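Mnemiopsin 1 (Mnemiopsis leidyi, PDB 5VP3) probably emits light when calcium binds its EF-hand loops, as a light-sensitive, calcium-regulated photoprotein of a ctenophore. Local coordinates at residues F86-D91 with E103-F108. Numbering follows the deposited sequence.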
ATOM      1  N   PHE A  86      -2.676   2.660   8.794  1.00 27.50           N
ATOM      2  CA  PHE A  86      -2.615   2.434  10.236  1.00 28.77           C
ATOM      3  C   PHE A  86      -1.698   1.267  10.567  1.00 30.62           C
ATOM      4  O   PHE A  86      -0.897   1.327  11.509  1.00 28.80           O
ATOM      5  CB  PHE A  86      -4.028   2.169  10.766  1.00 27.96           C
ATOM      6  CG  PHE A  86      -4.126   2.069  12.255  1.00 35.90           C
ATOM      7  CD1 PHE A  86      -3.505   2.995  13.080  1.00 31.94           C
ATOM      8  CD2 PHE A  86      -4.909   1.070  12.833  1.00 39.53           C
ATOM      9  CE1 PHE A  86      -3.630   2.904  14.460  1.00 40.76           C
ATOM     10  CE2 PHE A  86      -5.049   0.976  14.195  1.00 41.55           C
ATOM     11  CZ  PHE A  86      -4.397   1.886  15.018  1.00 37.11           C
ATOM     12  N   HIS A  87      -1.816   0.176   9.826  1.00 21.95           N
ATOM     13  CA  HIS A  87      -0.954  -0.960  10.113  1.00 27.22           C
ATOM     14  C   HIS A  87       0.473  -0.746   9.616  1.00 31.01           C
ATOM     15  O   HIS A  87       1.390  -1.448  10.079  1.00 24.65           O
ATOM     16  CB  HIS A  87      -1.574  -2.216   9.517  1.00 24.81           C
ATOM     17  CG  HIS A  87      -2.674  -2.779  10.352  1.00 29.36           C
ATOM     18  ND1 HIS A  87      -2.560  -3.984  11.011  1.00 29.08           N
ATOM     19  CD2 HIS A  87      -3.898  -2.289  10.666  1.00 29.64           C
ATOM     20  CE1 HIS A  87      -3.675  -4.215  11.688  1.00 30.38           C
ATOM     21  NE2 HIS A  87      -4.505  -3.208  11.485  1.00 31.86           N
ATOM     22  N   LYS A  88       0.680   0.221   8.704  1.00 25.10           N
ATOM     23  CA  LYS A  88       2.013   0.695   8.336  1.00 23.20           C
ATOM     24  C   LYS A  88       2.576   1.689   9.329  1.00 29.22           C
ATOM     25  O   LYS A  88       3.648   2.217   9.073  1.00 22.45           O
ATOM     26  CB  LYS A  88       2.005   1.394   6.968  1.00 30.87           C
ATOM     27  CG  LYS A  88       1.885   0.478   5.726  1.00 28.60           C
ATOM     28  CD  LYS A  88       3.212   0.038   5.209  1.00 43.91           C
ATOM     29  CE  LYS A  88       3.212  -0.040   3.686  1.00 42.27           C
ATOM     30  NZ  LYS A  88       4.207  -1.019   3.218  1.00 46.94           N
ATOM     31  N   GLY A  89       1.877   1.985  10.420  1.00 29.78           N
ATOM     32  CA  GLY A  89       2.407   2.837  11.473  1.00 27.96           C
ATOM     33  C   GLY A  89       1.893   4.259  11.493  1.00 35.28           C
ATOM     34  O   GLY A  89       2.285   5.017  12.384  1.00 26.86           O
ATOM     35  N   VAL A  90       1.027   4.648  10.558  1.00 26.33           N
ATOM     36  CA  VAL A  90       0.502   6.010  10.545  1.00 27.46           C
ATOM     37  C   VAL A  90      -0.609   6.104  11.569  1.00 31.89           C
ATOM     38  O   VAL A  90      -1.771   5.787  11.286  1.00 30.06           O
ATOM     39  CB  VAL A  90       0.009   6.428   9.152  1.00 25.02           C
ATOM     40  CG1 VAL A  90      -0.373   7.906   9.133  1.00 28.23           C
ATOM     41  CG2 VAL A  90       1.103   6.180   8.140  1.00 31.60           C
ATOM     42  N   ASP A  91      -0.250   6.496  12.777  1.00 30.41           N
ATOM     43  CA  ASP A  91      -1.250   6.768  13.799  1.00 29.16           C
ATOM     44  C   ASP A  91      -2.196   7.878  13.343  1.00 26.12           C
ATOM     45  O   ASP A  91      -1.735   8.909  12.841  1.00 33.78           O
ATOM     46  CB  ASP A  91      -0.563   7.180  15.089  1.00 32.69           C
ATOM     47  CG  ASP A  91      -1.488   7.108  16.251  1.00 40.61           C
ATOM     48  OD1 ASP A  91      -1.747   5.965  16.679  1.00 38.49           O
ATOM     49  OD2 ASP A  91      -1.991   8.178  16.676  1.00 40.57           O
ATOM     50  N   GLU A 103      11.473   1.209   9.501  1.00 28.05           N
ATOM     51  CA  GLU A 103      11.149   0.197  10.490  1.00 28.59           C
ATOM     52  C   GLU A 103       9.665  -0.134  10.460  1.00 24.21           C
ATOM     53  O   GLU A 103       9.283  -1.310  10.549  1.00 26.93           O
ATOM     54  CB  GLU A 103      11.536   0.694  11.884  1.00 25.79           C
ATOM     55  CG  GLU A 103      11.259  -0.355  12.943  1.00 35.01           C
ATOM     56  CD  GLU A 103      11.701   0.045  14.344  1.00 33.40           C
ATOM     57  OE1 GLU A 103      12.221   1.171  14.540  1.00 30.84           O
ATOM     58  OE2 GLU A 103      11.484  -0.783  15.248  1.00 34.21           O
ATOM     59  N   ALA A 104       8.816   0.893  10.346  1.00 20.74           N
ATOM     60  CA  ALA A 104       7.373   0.657  10.265  1.00 27.45           C
ATOM     61  C   ALA A 104       7.048  -0.252   9.085  1.00 29.33           C
ATOM     62  O   ALA A 104       6.238  -1.178   9.208  1.00 27.87           O
ATOM     63  CB  ALA A 104       6.630   1.989  10.139  1.00 22.92           C
ATOM     64  N   ASN A 105       7.734  -0.050   7.947  1.00 28.40           N
ATOM     65  CA  ASN A 105       7.500  -0.894   6.783  1.00 20.83           C
ATOM     66  C   ASN A 105       7.948  -2.316   7.010  1.00 22.17           C
ATOM     67  O   ASN A 105       7.276  -3.248   6.572  1.00 29.50           O
ATOM     68  CB  ASN A 105       8.197  -0.319   5.571  1.00 26.96           C
ATOM     69  CG  ASN A 105       7.315   0.638   4.838  1.00 31.69           C
ATOM     70  OD1 ASN A 105       6.514   0.243   3.991  1.00 32.09           O
ATOM     71  ND2 ASN A 105       7.436   1.907   5.163  1.00 33.80           N
ATOM     72  N   ARG A 106       9.064  -2.516   7.696  1.00 25.68           N
ATOM     73  CA  ARG A 106       9.565  -3.868   7.857  1.00 24.71           C
ATOM     74  C   ARG A 106       8.772  -4.637   8.914  1.00 24.05           C
ATOM     75  O   ARG A 106       8.615  -5.841   8.783  1.00 30.17           O
ATOM     76  CB  ARG A 106      11.062  -3.833   8.193  1.00 29.63           C
ATOM     77  CG  ARG A 106      11.932  -3.424   6.998  1.00 30.37           C
ATOM     78  CD  ARG A 106      12.059  -4.540   5.975  1.00 43.51           C
ATOM     79  NE  ARG A 106      11.074  -4.457   4.899  1.00 52.69           N
ATOM     80  CZ  ARG A 106      10.686  -5.496   4.148  1.00 48.74           C
ATOM     81  NH1 ARG A 106       9.797  -5.312   3.188  1.00 45.51           N
ATOM     82  NH2 ARG A 106      11.163  -6.722   4.356  1.00 47.50           N
ATOM     83  N   VAL A 107       8.245  -3.983   9.947  1.00 27.07           N
ATOM     84  CA  VAL A 107       7.451  -4.758  10.890  1.00 24.26           C
ATOM     85  C   VAL A 107       6.102  -5.085  10.283  1.00 29.56           C
ATOM     86  O   VAL A 107       5.504  -6.120  10.603  1.00 27.01           O
ATOM     87  CB  VAL A 107       7.299  -4.031  12.234  1.00 24.45           C
ATOM     88  CG1 VAL A 107       6.578  -2.687  12.062  1.00 28.40           C
ATOM     89  CG2 VAL A 107       6.576  -4.941  13.278  1.00 31.80           C
ATOM     90  N   PHE A 108       5.582  -4.207   9.424  1.00 30.41           N
ATOM     91  CA  PHE A 108       4.357  -4.537   8.706  1.00 29.03           C
ATOM     92  C   PHE A 108       4.554  -5.783   7.839  1.00 27.65           C
ATOM     93  O   PHE A 108       3.675  -6.659   7.786  1.00 25.20           O
ATOM     94  CB  PHE A 108       3.911  -3.348   7.854  1.00 32.29           C
ATOM     95  CG  PHE A 108       2.746  -3.662   6.965  1.00 29.42           C
ATOM     96  CD1 PHE A 108       1.462  -3.660   7.473  1.00 31.45           C
ATOM     97  CD2 PHE A 108       2.934  -4.009   5.642  1.00 23.16           C
ATOM     98  CE1 PHE A 108       0.389  -3.979   6.687  1.00 31.46           C
ATOM     99  CE2 PHE A 108       1.843  -4.312   4.827  1.00 29.24           C
ATOM    100  CZ  PHE A 108       0.581  -4.286   5.359  1.00 35.10           C
TER
HETATM  101  O   HOH W   1       4.103  -0.652  11.101  1.00 21.51           O
HETATM  102  O   HOH W   2       6.077  -2.896   4.009  1.00 37.77           O
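Helix 71-87 and helix 101-117, with the loop between them, form a helix-loop-helix, probably an EF-hand-like unit, that pairs through strand 96-97 with strand 50-51 of the Asp44 metal loop, and the contact lies where the first helix ends in a Schellman motif. There Gly89, at positive phi (103°), ends the helix, and the carbonyls of His87 and Lys88 meet helix 101-117. Lys88 O rests on Ala104 CB at 3.2 Å. A water donates to both His87 O and Ala104 O, tying the helix end to the next helix. A bend at chi2 (-90°) lays Lys88 CD over one face of the Phe108 ring; after a further bend at chi3, NZ reaches Asn105 OD1 at 2.7 Å. The C=O...N angle is 153°, with NZ tilted 26° from the carbonyl plane. A second water accepts from NZ at 2.8 Å and donates to Asn105 O, and Trp190 O, in helix 179-190, takes another NZ bond. Asn105 is itself steadied by ND2 donating to Trp101 O. Phe108 CE1 meets His87 CB at 3.9 Å, while Phe84 packs its ring steeply against Phe108. A methionine in place of Lys88 would probably leave Asn105 OD1 and Trp190 O without their charged donor. Three oxygen partners around one buried amine suggest that the ammonium is kept charged, joining this helix end to both helix 101-117 and the C-terminal helix 179-190.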